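Local coordinates for F5/8 type C domain protein (Bacteroides ovatus, PDB 4ZRX) that probably hydrolyses alpha-L-fucosidic bonds with a TIM-barrel domain, to which a beta-sandwich and a C-terminal F5/8 type C domain, perhaps sugar-binding, are joined, at residues S384-V389 with V455-A460; P34-W39 with K214-I219; D25-L30 with E445-A450; V389-D394 with T421-K426; E300-V305 with L336-D341. All blocks are in the same frame, centred on the assembly; numbering follows the deposited sequence.

Followed from the N terminus, the chain opens interaction 3 first, at 25-30, and closes it last but one, at 445-450. Within that long span lie interaction 2, which fastens helix 34-42 to barrel strand 216-219, and then interaction 5, which closes a short loop between 300-305 and 336-341 at the start of helix 339-356. Interaction 1 begins at 384-389, inside the span of interaction 3, but ends at 455-460, beyond it, so these two cross. Interaction 4 (389-394 with 421-426) falls within both; it shares Val389 with interaction 1 and the same beta-sandwich sheet. Interaction 3 joins the N-terminal helix 20-27 to that sandwich, about 46 Å, centre to centre, from interaction 5.

Interaction 1: S384-V389 with V455-A460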
# COMPACT_ATOMS: atom_id res chain seq x y z
N SER A 384 -2.76 30.01 -11.98
CA SER A 384 -2.60 28.67 -11.33
C SER A 384 -3.79 28.38 -10.45
O SER A 384 -4.22 29.28 -9.76
CB SER A 384 -1.38 28.66 -10.41
OG SER A 384 -0.25 28.71 -11.20
N GLU A 385 -4.30 27.16 -10.54
CA GLU A 385 -5.26 26.54 -9.63
C GLU A 385 -4.57 25.28 -9.13
O GLU A 385 -4.07 24.49 -9.94
CB GLU A 385 -6.54 26.14 -10.38
CG GLU A 385 -7.58 25.52 -9.46
CD GLU A 385 -8.94 25.29 -10.12
OE1 GLU A 385 -9.02 25.03 -11.34
OE2 GLU A 385 -9.95 25.32 -9.39
N ILE A 386 -4.49 25.12 -7.81
CA ILE A 386 -3.76 24.04 -7.23
C ILE A 386 -4.57 23.38 -6.14
O ILE A 386 -5.37 24.00 -5.48
CB ILE A 386 -2.40 24.54 -6.66
CG1 ILE A 386 -2.52 25.67 -5.66
CG2 ILE A 386 -1.53 25.01 -7.81
CD1 ILE A 386 -1.27 25.89 -4.86
N ASN A 387 -4.31 22.09 -5.93
CA ASN A 387 -4.86 21.33 -4.83
C ASN A 387 -3.93 20.29 -4.24
O ASN A 387 -4.39 19.37 -3.49
CB ASN A 387 -6.19 20.70 -5.25
CG ASN A 387 -6.04 19.74 -6.41
OD1 ASN A 387 -4.95 19.36 -6.79
ND2 ASN A 387 -7.16 19.29 -6.93
N LEU A 388 -2.62 20.44 -4.56
CA LEU A 388 -1.59 19.52 -4.19
C LEU A 388 -0.29 20.27 -4.09
O LEU A 388 0.11 20.97 -5.02
CB LEU A 388 -1.46 18.35 -5.21
CG LEU A 388 -0.30 17.40 -5.17
CD1 LEU A 388 -0.24 16.71 -3.90
CD2 LEU A 388 -0.39 16.42 -6.36
N VAL A 389 0.34 20.12 -2.95
CA VAL A 389 1.69 20.68 -2.70
C VAL A 389 2.61 19.55 -2.31
O VAL A 389 2.22 18.67 -1.52
CB VAL A 389 1.64 21.80 -1.68
CG1 VAL A 389 3.02 22.27 -1.21
CG2 VAL A 389 0.87 22.94 -2.22
N VAL A 455 9.98 22.84 -3.25
CA VAL A 455 8.56 22.98 -3.12
C VAL A 455 7.97 23.00 -4.50
O VAL A 455 8.46 23.74 -5.40
CB VAL A 455 8.24 24.33 -2.40
CG1 VAL A 455 6.73 24.59 -2.31
CG2 VAL A 455 8.81 24.29 -0.98
N ALA A 456 6.90 22.25 -4.69
CA ALA A 456 6.23 22.09 -5.98
C ALA A 456 4.71 22.08 -5.74
O ALA A 456 4.24 21.85 -4.61
CB ALA A 456 6.67 20.85 -6.70
N ALA A 457 3.91 22.38 -6.76
CA ALA A 457 2.45 22.40 -6.61
C ALA A 457 1.77 22.08 -7.90
O ALA A 457 2.30 22.39 -9.00
CB ALA A 457 1.97 23.76 -6.09
N TYR A 458 0.64 21.42 -7.78
CA TYR A 458 -0.05 20.83 -8.92
C TYR A 458 -1.55 20.88 -8.71
O TYR A 458 -2.05 21.13 -7.62
CB TYR A 458 0.35 19.34 -9.10
CG TYR A 458 1.83 19.07 -9.15
CD1 TYR A 458 2.53 18.82 -7.99
CD2 TYR A 458 2.53 19.09 -10.38
CE1 TYR A 458 3.88 18.60 -8.03
CE2 TYR A 458 3.90 18.79 -10.41
CZ TYR A 458 4.57 18.64 -9.22
OH TYR A 458 5.90 18.34 -9.27
N TYR A 459 -2.25 20.62 -9.80
CA TYR A 459 -3.67 20.34 -9.81
C TYR A 459 -3.83 18.85 -10.13
O TYR A 459 -3.42 18.41 -11.22
CB TYR A 459 -4.42 21.16 -10.85
CG TYR A 459 -5.91 20.88 -10.75
CD1 TYR A 459 -6.68 21.50 -9.76
CD2 TYR A 459 -6.53 19.96 -11.58
CE1 TYR A 459 -8.06 21.21 -9.65
CE2 TYR A 459 -7.90 19.67 -11.45
CZ TYR A 459 -8.63 20.29 -10.48
OH TYR A 459 -10.00 20.07 -10.33
N ALA A 460 -4.33 18.09 -9.16
CA ALA A 460 -4.64 16.66 -9.31
C ALA A 460 -6.16 16.54 -9.52
O ALA A 460 -6.93 16.98 -8.67
CB ALA A 460 -4.26 15.90 -8.11
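Opposite Tyr458 stand two residues instead of one, Asn387 and Leu388, which makes a classic beta bulge at the point where the chain turns a corner from strand 384-386 into strand 388-393 of the beta-sandwich. Tyr458 O takes the N-H of Asn387 at 3.0 Å and, more weakly, that of Leu388, while Tyr458 N returns a bond to Leu388 O at 2.8 Å. The antiparallel pairing then runs on regularly to Val389 and Ala457.

The side chain of Asn387 completes the corner. Its CB starts off to one side of strand 450-458, and chi1 (61°) sets CG between the backbone N and the carbonyl carbon, 3.6 Å from Ala460 N. From there both tips reach Ala460. OD1 receives the N-H of Ala460 on a lone pair, almost straight at 174°, and also rests against Tyr459 CA. ND2, at the other tip, donates to Ala460 O. Asparagine suits the place because one short, flat group supplies both an acceptor and a donor to a single residue, and this pair of bonds fixes which way round the amide lies.

Val389 CG2 and, from before the corner, Ile386 CD1 approach Ala457 CB, on the side covered by Leu439; Leu388 lies on the other, beneath helix 339-356, where Tyr458 meets Phe356 edge-to-face. The Tyr459 ring runs nearly parallel to the Asn387 amide, the planes 14° apart, with Asn387 ND2 only 3.4 Å from Tyr459 CE1.

Interaction 2: P34-W39 with K214-I219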
# COMPACT_ATOMS: atom_id res chain seq x y z
N PRO A 34 24.80 5.94 0.78
CA PRO A 34 24.46 6.15 -0.63
C PRO A 34 23.44 5.14 -1.15
O PRO A 34 22.59 5.49 -1.97
CB PRO A 34 25.80 5.96 -1.34
CG PRO A 34 26.77 6.41 -0.31
CD PRO A 34 26.27 5.81 0.97
N GLN A 35 23.53 3.91 -0.67
CA GLN A 35 22.58 2.86 -1.13
C GLN A 35 21.15 3.14 -0.64
O GLN A 35 20.18 2.98 -1.39
CB GLN A 35 23.03 1.48 -0.68
CG GLN A 35 24.41 1.06 -1.25
CD GLN A 35 25.62 1.46 -0.37
OE1 GLN A 35 25.60 2.36 0.43
NE2 GLN A 35 26.70 0.72 -0.54
N GLN A 36 21.04 3.57 0.60
CA GLN A 36 19.72 3.93 1.12
C GLN A 36 19.14 5.14 0.43
O GLN A 36 17.93 5.22 0.23
CB GLN A 36 19.80 4.17 2.60
CG GLN A 36 20.00 2.93 3.42
CD GLN A 36 20.17 3.31 4.87
OE1 GLN A 36 21.05 4.14 5.20
NE2 GLN A 36 19.36 2.75 5.74
N TYR A 37 19.99 6.09 0.09
CA TYR A 37 19.55 7.29 -0.59
C TYR A 37 19.10 6.99 -1.97
O TYR A 37 18.02 7.41 -2.40
CB TYR A 37 20.69 8.30 -0.60
CG TYR A 37 20.32 9.64 -1.10
CD1 TYR A 37 19.55 10.49 -0.34
CD2 TYR A 37 20.72 10.07 -2.31
CE1 TYR A 37 19.22 11.77 -0.83
CE2 TYR A 37 20.42 11.34 -2.77
CZ TYR A 37 19.71 12.16 -2.03
OH TYR A 37 19.34 13.38 -2.50
N ALA A 38 19.87 6.16 -2.68
CA ALA A 38 19.47 5.73 -4.03
C ALA A 38 18.15 4.95 -4.00
O ALA A 38 17.27 5.11 -4.84
CB ALA A 38 20.60 4.89 -4.66
N TRP A 39 18.00 4.09 -3.00
CA TRP A 39 16.75 3.34 -2.85
C TRP A 39 15.56 4.27 -2.72
O TRP A 39 14.53 4.09 -3.39
CB TRP A 39 16.90 2.39 -1.65
CG TRP A 39 15.61 1.72 -1.26
CD1 TRP A 39 15.07 0.56 -1.73
CD2 TRP A 39 14.73 2.19 -0.26
NE1 TRP A 39 13.87 0.30 -1.11
CE2 TRP A 39 13.62 1.31 -0.23
CE3 TRP A 39 14.72 3.32 0.54
CZ2 TRP A 39 12.53 1.51 0.66
CZ3 TRP A 39 13.66 3.51 1.42
CH2 TRP A 39 12.58 2.60 1.44
N LYS A 214 25.65 -2.40 -4.25
CA LYS A 214 24.59 -1.42 -4.36
C LYS A 214 23.32 -1.80 -3.62
O LYS A 214 22.41 -0.93 -3.47
CB LYS A 214 24.22 -1.20 -5.82
CG LYS A 214 25.32 -0.54 -6.60
CD LYS A 214 24.91 -0.41 -8.04
CE LYS A 214 25.89 0.46 -8.87
NZ LYS A 214 25.60 0.11 -10.27
N ALA A 215 23.20 -3.07 -3.20
CA ALA A 215 21.93 -3.62 -2.66
C ALA A 215 21.64 -3.09 -1.29
O ALA A 215 22.59 -2.85 -0.49
CB ALA A 215 21.95 -5.09 -2.59
N VAL A 216 20.36 -2.94 -0.99
CA VAL A 216 19.90 -2.78 0.37
C VAL A 216 19.25 -4.09 0.90
O VAL A 216 18.58 -4.79 0.14
CB VAL A 216 18.90 -1.60 0.54
CG1 VAL A 216 19.65 -0.29 0.39
CG2 VAL A 216 17.74 -1.69 -0.43
N MSE A 217 19.48 -4.37 2.17
CA MSE A 217 18.88 -5.52 2.87
C MSE A 217 17.66 -5.04 3.61
O MSE A 217 17.73 -4.19 4.49
CB MSE A 217 19.90 -6.16 3.82
CG MSE A 217 19.41 -7.45 4.46
SE MSE A 217 20.90 -8.15 5.46
CE MSE A 217 20.15 -9.37 6.73
N ALA A 218 16.48 -5.54 3.20
CA ALA A 218 15.18 -5.04 3.65
C ALA A 218 14.40 -5.98 4.56
O ALA A 218 14.43 -7.20 4.41
CB ALA A 218 14.35 -4.74 2.42
N ILE A 219 13.69 -5.35 5.50
CA ILE A 219 12.68 -5.93 6.39
C ILE A 219 13.43 -6.57 7.55
O ILE A 219 13.64 -5.91 8.58
CB ILE A 219 11.68 -6.87 5.70
CG1 ILE A 219 11.19 -6.27 4.38
CG2 ILE A 219 10.57 -7.26 6.66
CD1 ILE A 219 10.49 -4.89 4.45
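Val216 presents its two methyls to different parts of helix 34-42, and no hydrogen bond crosses this contact. With chi1 at -71°, CG1 stands anti to the carbonyl carbon and CG2 lies between that carbon and the backbone N, which spreads the methyls over one turn of the helix. CG2 meets the five-membered ring of Trp39, 3.7 Å from CD1, the valine crossing the indole side chain at about a right angle. CG1 goes to the start of the helix and settles 3.8 Å from Gln35 O, a carbonyl already bonded to Trp39 N, and beside Gln35 CB. A beta-branched residue suits this position because it can touch both places at once.

Gln35 runs over the loop before the strand, its CG 3.6 Å from Lys214 O. A bend at chi2 (90°) then turns the amide aside, and NE2 donates to Pro213 O.

Helix and strand axes come within 9.4 Å at 64°. The helix thus lies across the beginning of TIM-barrel strand 216-219. Trp39 also packs on Pro284 and Glu286 of strand 279-290 and bonds weakly to Glu181 of the adjacent strand 181-184, while helix 201-211 covers Met217, on the strand's other side.

Interaction 3: D25-L30 with E445-A450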
# COMPACT_ATOMS: atom_id res chain seq x y z
N ASP A 25 20.44 17.13 18.54
CA ASP A 25 21.52 17.63 17.68
C ASP A 25 22.14 16.49 16.87
O ASP A 25 22.37 16.61 15.67
CB ASP A 25 22.60 18.31 18.58
CG ASP A 25 23.69 19.00 17.80
OD1 ASP A 25 24.57 18.32 17.27
OD2 ASP A 25 23.72 20.25 17.80
N MSE A 26 22.39 15.36 17.53
CA MSE A 26 22.97 14.22 16.86
C MSE A 26 21.93 13.61 15.90
O MSE A 26 22.24 13.27 14.76
CB MSE A 26 23.46 13.21 17.89
CG MSE A 26 24.65 13.78 18.70
SE MSE A 26 25.26 12.49 20.01
CE MSE A 26 26.39 11.43 18.85
N ALA A 27 20.71 13.50 16.37
CA ALA A 27 19.63 12.93 15.53
C ALA A 27 19.46 13.67 14.19
O ALA A 27 19.23 13.09 13.14
CB ALA A 27 18.29 12.96 16.30
N ALA A 28 19.59 15.00 14.27
CA ALA A 28 19.43 15.86 13.12
C ALA A 28 20.51 15.61 12.09
O ALA A 28 20.36 16.00 10.92
CB ALA A 28 19.44 17.35 13.57
N ARG A 29 21.63 15.01 12.49
CA ARG A 29 22.74 14.83 11.58
C ARG A 29 22.99 13.39 11.22
O ARG A 29 24.04 13.03 10.70
CB ARG A 29 23.99 15.46 12.19
CG ARG A 29 23.84 16.95 12.29
CD ARG A 29 25.05 17.60 12.93
NE ARG A 29 25.12 17.27 14.35
CZ ARG A 29 26.01 16.47 14.91
NH1 ARG A 29 26.96 15.86 14.21
NH2 ARG A 29 25.96 16.26 16.22
N LEU A 30 21.97 12.56 11.44
CA LEU A 30 21.98 11.18 11.03
C LEU A 30 21.47 11.07 9.60
O LEU A 30 20.42 11.61 9.28
CB LEU A 30 21.10 10.38 11.96
CG LEU A 30 20.82 8.91 11.65
CD1 LEU A 30 22.11 8.11 11.71
CD2 LEU A 30 19.82 8.36 12.62
N GLU A 445 8.46 24.17 13.39
CA GLU A 445 9.37 23.51 14.31
C GLU A 445 10.36 22.69 13.52
O GLU A 445 9.95 22.00 12.62
CB GLU A 445 8.63 22.57 15.26
CG GLU A 445 7.68 23.23 16.28
CD GLU A 445 6.92 22.16 17.06
OE1 GLU A 445 7.52 21.08 17.38
OE2 GLU A 445 5.70 22.36 17.28
N CYS A 446 11.62 22.69 13.95
CA CYS A 446 12.60 21.79 13.33
C CYS A 446 13.74 21.54 14.26
O CYS A 446 13.92 22.30 15.26
CB CYS A 446 13.09 22.31 12.01
SG CYS A 446 13.90 23.97 12.07
N ARG A 447 14.49 20.50 13.97
CA ARG A 447 15.71 20.19 14.67
C ARG A 447 16.84 20.93 14.01
O ARG A 447 17.02 20.84 12.80
CB ARG A 447 15.95 18.68 14.62
CG ARG A 447 14.75 17.92 15.22
CD ARG A 447 14.90 16.40 15.06
NE ARG A 447 13.79 15.74 15.73
CZ ARG A 447 13.65 14.44 15.91
NH1 ARG A 447 14.55 13.56 15.44
NH2 ARG A 447 12.58 14.01 16.55
N LEU A 448 17.65 21.63 14.83
CA LEU A 448 18.73 22.46 14.27
C LEU A 448 18.19 23.34 13.13
O LEU A 448 17.15 23.93 13.33
CB LEU A 448 19.89 21.63 13.79
CG LEU A 448 20.61 20.76 14.81
CD1 LEU A 448 21.88 20.11 14.21
CD2 LEU A 448 20.98 21.52 16.09
N THR A 449 18.91 23.49 12.00
CA THR A 449 18.44 24.24 10.85
C THR A 449 17.88 23.30 9.80
O THR A 449 18.58 22.37 9.39
CB THR A 449 19.59 25.08 10.31
OG1 THR A 449 20.02 25.97 11.33
CG2 THR A 449 19.16 25.92 9.12
N ALA A 450 16.64 23.52 9.35
CA ALA A 450 16.03 22.73 8.29
C ALA A 450 16.52 23.17 6.93
O ALA A 450 16.76 24.36 6.74
CB ALA A 450 14.52 22.90 8.32
O HOH W 1 16.41 13.78 13.26
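Ala28 meets Leu448 where the end of the N-terminal helix 20-27, turning through a type I beta turn from Ala27 to Leu30, abuts the loop that links two strands of the beta-sandwich domain. The tight part is wholly apolar. Ala28 CB lies 3.7 Å from Leu448 CD1 and 3.9 Å from Arg447 CB, close approaches that suit the small alanine.

Toward the solvent side the packing is thinner. Leu448 is largely exposed, and its CD2 merely touches Asp25 OD2 at 3.5 Å. Asp25 CG, anti to the backbone N (chi1 -174°), carries a carboxylate whose OD1 forms a salt bridge with Arg29 NH2 at 2.7 Å, four residues on. An alanine in place of Asp25 would probably leave the Arg29 guanidinium without its carboxylate mate and Leu448 CD2 without that neighbour. The guanidinium also bonds to the hydroxyl of Tyr8 and the carbonyl of Asn6.

On the remaining side Arg447 stretches out past Ala27 to Glu402, with which NE forms a salt bridge, and its guanidinium makes a cation-pi contact with Trp239. NH1 does not bond to the helix directly: it donates to a water at 2.9 Å, which in turn donates, weakly, to Ala27 O.

Interaction 4: V389-D394 with T421-K426; sequences VMLQED and TTIGYK. With EDO (1,2-ethanediol), chain F.
The irregular segment leading into strand 427-431 lies against strand 388-393 of the beta-sandwich, and Glu393 grips it at Gly424. Glu393 N donates to Gly424 O at 2.9 Å and, at the end of the extended side chain, OE2 accepts the N-H of Gly424 at 2.7 Å. The nitrogen comes to the anti side, 19° out of the carboxylate plane. A water links OE2 to Ile423 N, and OE1 takes the backbone N-H groups of Arg400 and Val401, so donors ring this buried acid and probably stabilise its charge. Gly424 has a positive phi (77°), and any CB would run into the carbonyl oxygen of Ile423.

Gln392 holds the next residue. CG is anti to the carbonyl carbon (chi1 -56°), and NE2, at the end of an extended chain, bonds to Tyr425 O at 3.0 Å. The same nitrogen stands 3.8 Å above one face of the Tyr425 ring, offset toward the rim, and a water joins it to Tyr425 OH. A leucine in place of Gln392 would probably leave Tyr425 O without its amide donor and Gln454 NE2 without the acceptor that OE1 gives it.

Lys426 runs alongside Gln392, with Lys426 CE 3.6 Å from Gln392 NE2, to a salt bridge with Glu43. NZ also bonds weakly to O2 of a 1,2-ethanediol, probably from the crystallisation liquor. Ile423 CG2 packs on Leu391 CB at 3.9 Å, near Phe404 of the facing sheet. This is an irregular connection pairing with an inner strand just before it becomes edge strand 427-431 of an antiparallel beta-sandwich sheet.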
# COMPACT_ATOMS: atom_id res chain seq x y z
N VAL A 389 0.34 20.12 -2.95
CA VAL A 389 1.69 20.68 -2.70
C VAL A 389 2.61 19.55 -2.31
O VAL A 389 2.22 18.67 -1.52
CB VAL A 389 1.64 21.80 -1.68
CG1 VAL A 389 3.02 22.27 -1.21
CG2 VAL A 389 0.87 22.94 -2.22
N MSE A 390 3.82 19.63 -2.83
CA MSE A 390 4.88 18.68 -2.55
C MSE A 390 6.08 19.41 -1.96
O MSE A 390 6.48 20.47 -2.47
CB MSE A 390 5.26 17.95 -3.85
CG MSE A 390 6.27 16.87 -3.63
SE MSE A 390 7.94 17.42 -4.25
CE MSE A 390 7.81 17.08 -6.02
N LEU A 391 6.65 18.84 -0.90
CA LEU A 391 7.80 19.38 -0.24
C LEU A 391 8.89 18.31 -0.12
O LEU A 391 8.55 17.11 0.07
CB LEU A 391 7.43 19.87 1.15
CG LEU A 391 6.16 20.73 1.17
CD1 LEU A 391 5.69 20.81 2.55
CD2 LEU A 391 6.47 22.10 0.67
N GLN A 392 10.17 18.75 -0.18
CA GLN A 392 11.28 17.86 0.12
C GLN A 392 12.31 18.53 1.01
O GLN A 392 12.58 19.74 0.81
CB GLN A 392 11.99 17.40 -1.16
CG GLN A 392 11.07 16.76 -2.15
CD GLN A 392 11.80 16.14 -3.35
OE1 GLN A 392 12.00 16.80 -4.37
NE2 GLN A 392 12.23 14.90 -3.21
N GLU A 393 12.94 17.75 1.88
CA GLU A 393 14.11 18.17 2.63
C GLU A 393 15.35 17.58 2.02
O GLU A 393 15.33 16.49 1.44
CB GLU A 393 14.07 17.64 4.10
CG GLU A 393 13.25 18.34 5.02
CD GLU A 393 13.26 17.69 6.40
OE1 GLU A 393 14.12 18.06 7.20
OE2 GLU A 393 12.39 16.86 6.72
N ASP A 394 16.48 18.23 2.25
CA ASP A 394 17.73 17.65 1.87
C ASP A 394 18.21 16.63 2.87
O ASP A 394 19.08 16.96 3.73
CB ASP A 394 18.81 18.73 1.73
CG ASP A 394 20.12 18.19 1.25
OD1 ASP A 394 20.21 16.97 0.92
OD2 ASP A 394 21.11 19.03 1.18
N THR A 421 3.80 17.61 9.73
CA THR A 421 4.77 17.39 10.76
C THR A 421 6.13 17.20 10.09
O THR A 421 6.80 18.19 9.81
CB THR A 421 4.32 16.24 11.64
OG1 THR A 421 3.92 15.13 10.85
CG2 THR A 421 3.18 16.68 12.52
N THR A 422 6.52 15.97 9.82
CA THR A 422 7.71 15.65 9.07
C THR A 422 7.56 16.00 7.60
O THR A 422 6.45 16.09 7.08
CB THR A 422 8.05 14.15 9.21
OG1 THR A 422 6.89 13.40 8.87
CG2 THR A 422 8.50 13.85 10.59
N ILE A 423 8.70 16.19 6.93
CA ILE A 423 8.76 16.22 5.50
C ILE A 423 9.60 15.04 5.02
O ILE A 423 9.07 14.11 4.50
CB ILE A 423 9.29 17.58 4.97
CG1 ILE A 423 8.29 18.67 5.33
CG2 ILE A 423 9.52 17.49 3.49
CD1 ILE A 423 8.74 20.05 4.99
N GLY A 424 10.91 15.05 5.32
CA GLY A 424 11.75 13.94 4.92
C GLY A 424 12.09 14.01 3.45
O GLY A 424 12.22 15.08 2.84
N TYR A 425 12.16 12.83 2.84
CA TYR A 425 12.41 12.78 1.43
C TYR A 425 11.36 13.47 0.58
O TYR A 425 11.69 14.24 -0.36
CB TYR A 425 12.57 11.32 0.97
CG TYR A 425 12.65 11.17 -0.51
CD1 TYR A 425 13.76 11.56 -1.20
CD2 TYR A 425 11.52 10.79 -1.22
CE1 TYR A 425 13.79 11.47 -2.60
CE2 TYR A 425 11.54 10.71 -2.55
CZ TYR A 425 12.67 11.05 -3.24
OH TYR A 425 12.62 10.99 -4.61
N LYS A 426 10.11 13.27 0.93
CA LYS A 426 8.98 13.81 0.17
C LYS A 426 7.75 13.73 1.01
O LYS A 426 7.45 12.70 1.58
CB LYS A 426 8.80 13.07 -1.12
CG LYS A 426 7.77 13.62 -2.06
CD LYS A 426 7.86 13.03 -3.45
CE LYS A 426 9.02 13.60 -4.17
NZ LYS A 426 9.09 13.20 -5.63
C1 EDO F . 6.88 12.04 -8.43
O1 EDO F . 8.28 11.69 -8.32
C2 EDO F . 6.20 12.48 -7.11
O2 EDO F . 6.51 13.86 -6.86
O HOH W 2 13.58 13.60 -5.50
O HOH W 3 11.14 14.73 -6.85
O HOH W 4 11.01 15.74 8.64
O HOH W 5 14.49 14.84 -0.45

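Interaction 5: E300-V305 with L336-D341; sequences EEDGKV and LIHEAD
Asp302 stacks its carboxylate over one face of the His338 ring, the two planes 25° apart. OD1 stands 3.6 Å above the ring plane, over its centre. OD2 comes within 3.3 Å of His338 NE2, but at an angle too poor for a hydrogen bond, so this is a stack. Beside it, Ala340 CB rests 3.8 Å from Asp302 O and 4.1 Å from Val305 CG2. The same valine methyl also approaches Asp341 OD1. A small alanine suits the first turn of helix 339-356 because it lets the 300-305 loop come close.

The next shell sets the ring in place. His338 is the N-cap of the helix: CG is anti to the backbone N, and ND1 accepts the N-H of Ala340 at 3.1 Å, with the nitrogen tilted 31° from the ring plane. Glu339 OE1 covers the opposite face, 3.5 Å above its centre, and its other oxygen forms a salt bridge with Arg334. Further out, Arg292 NH2 bridges Asp302 OD1 and Asp341 OD1, two like charges 5.3 Å apart, and so helps fix the carboxylate over the histidine.

The capping bond is consistent with a neutral ring carrying its hydrogen on NE2. The nearby carboxylates would tend to raise its affinity for a second proton, though Arg292 and Arg334 probably offset this, and taking it up on ND1 would cost the cap.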
# COMPACT_ATOMS: atom_id res chain seq x y z
N GLU A 300 -10.31 -15.68 -8.80
CA GLU A 300 -11.43 -15.20 -8.00
C GLU A 300 -11.34 -13.71 -7.66
O GLU A 300 -12.33 -13.07 -7.29
CB GLU A 300 -11.48 -15.99 -6.68
CG GLU A 300 -11.69 -17.48 -6.82
CD GLU A 300 -10.46 -18.33 -7.10
OE1 GLU A 300 -9.34 -17.85 -7.27
OE2 GLU A 300 -10.59 -19.56 -7.25
N GLU A 301 -10.10 -13.17 -7.75
CA GLU A 301 -9.86 -11.76 -7.50
C GLU A 301 -9.68 -10.91 -8.76
O GLU A 301 -9.34 -9.73 -8.66
CB GLU A 301 -8.62 -11.66 -6.57
CG GLU A 301 -8.86 -12.22 -5.21
CD GLU A 301 -7.68 -12.20 -4.24
OE1 GLU A 301 -6.56 -11.68 -4.58
OE2 GLU A 301 -7.92 -12.79 -3.10
N ASP A 302 -9.94 -11.44 -9.93
CA ASP A 302 -9.83 -10.65 -11.17
C ASP A 302 -10.76 -9.41 -11.16
O ASP A 302 -10.41 -8.37 -11.73
CB ASP A 302 -10.17 -11.49 -12.39
CG ASP A 302 -9.14 -12.53 -12.73
OD1 ASP A 302 -7.99 -12.42 -12.28
OD2 ASP A 302 -9.48 -13.46 -13.53
N GLY A 303 -11.92 -9.52 -10.52
CA GLY A 303 -12.86 -8.40 -10.38
C GLY A 303 -12.63 -7.58 -9.13
O GLY A 303 -13.42 -6.73 -8.79
N LYS A 304 -11.50 -7.81 -8.43
CA LYS A 304 -11.22 -7.14 -7.18
C LYS A 304 -9.87 -6.42 -7.21
O LYS A 304 -9.28 -6.14 -6.16
CB LYS A 304 -11.25 -8.13 -6.03
CG LYS A 304 -12.60 -8.81 -5.94
CD LYS A 304 -12.63 -9.78 -4.82
CE LYS A 304 -14.01 -10.49 -4.82
NZ LYS A 304 -14.29 -10.80 -3.41
N VAL A 305 -9.39 -6.13 -8.41
CA VAL A 305 -8.21 -5.28 -8.55
C VAL A 305 -8.59 -3.91 -7.95
O VAL A 305 -9.68 -3.36 -8.19
CB VAL A 305 -7.81 -5.17 -10.00
CG1 VAL A 305 -6.74 -4.14 -10.21
CG2 VAL A 305 -7.41 -6.50 -10.58
N LEU A 336 1.69 -14.63 -16.92
CA LEU A 336 1.47 -13.30 -17.48
C LEU A 336 0.82 -12.41 -16.43
O LEU A 336 0.09 -12.88 -15.56
CB LEU A 336 0.48 -13.41 -18.65
CG LEU A 336 0.95 -14.18 -19.88
CD1 LEU A 336 -0.23 -14.27 -20.89
CD2 LEU A 336 2.11 -13.51 -20.48
N ILE A 337 1.10 -11.11 -16.50
CA ILE A 337 0.27 -10.14 -15.76
C ILE A 337 -1.08 -10.10 -16.43
O ILE A 337 -1.16 -10.02 -17.65
CB ILE A 337 0.93 -8.75 -15.71
CG1 ILE A 337 2.24 -8.84 -14.91
CG2 ILE A 337 -0.01 -7.76 -15.00
CD1 ILE A 337 3.05 -7.47 -14.86
N HIS A 338 -2.12 -10.23 -15.65
CA HIS A 338 -3.50 -10.33 -16.14
C HIS A 338 -4.00 -9.01 -16.73
O HIS A 338 -3.56 -7.93 -16.36
CB HIS A 338 -4.39 -10.75 -14.99
CG HIS A 338 -5.78 -11.11 -15.37
ND1 HIS A 338 -6.78 -10.17 -15.39
CD2 HIS A 338 -6.37 -12.29 -15.67
CE1 HIS A 338 -7.93 -10.75 -15.74
NE2 HIS A 338 -7.70 -12.03 -15.92
N GLU A 339 -4.89 -9.11 -17.69
CA GLU A 339 -5.40 -7.97 -18.44
C GLU A 339 -5.98 -6.88 -17.57
O GLU A 339 -5.83 -5.66 -17.87
CB GLU A 339 -6.53 -8.49 -19.32
CG GLU A 339 -6.04 -9.37 -20.55
CD GLU A 339 -5.79 -10.89 -20.22
OE1 GLU A 339 -5.98 -11.37 -19.08
OE2 GLU A 339 -5.41 -11.63 -21.18
N ALA A 340 -6.73 -7.29 -16.54
CA ALA A 340 -7.35 -6.35 -15.63
C ALA A 340 -6.27 -5.49 -14.93
O ALA A 340 -6.42 -4.28 -14.85
CB ALA A 340 -8.24 -7.05 -14.55
N ASP A 341 -5.24 -6.15 -14.42
CA ASP A 341 -4.08 -5.47 -13.74
C ASP A 341 -3.39 -4.52 -14.73
O ASP A 341 -3.06 -3.39 -14.37
CB ASP A 341 -3.10 -6.47 -13.19
CG ASP A 341 -3.78 -7.63 -12.34
OD1 ASP A 341 -4.87 -8.19 -12.71
OD2 ASP A 341 -3.22 -7.97 -11.28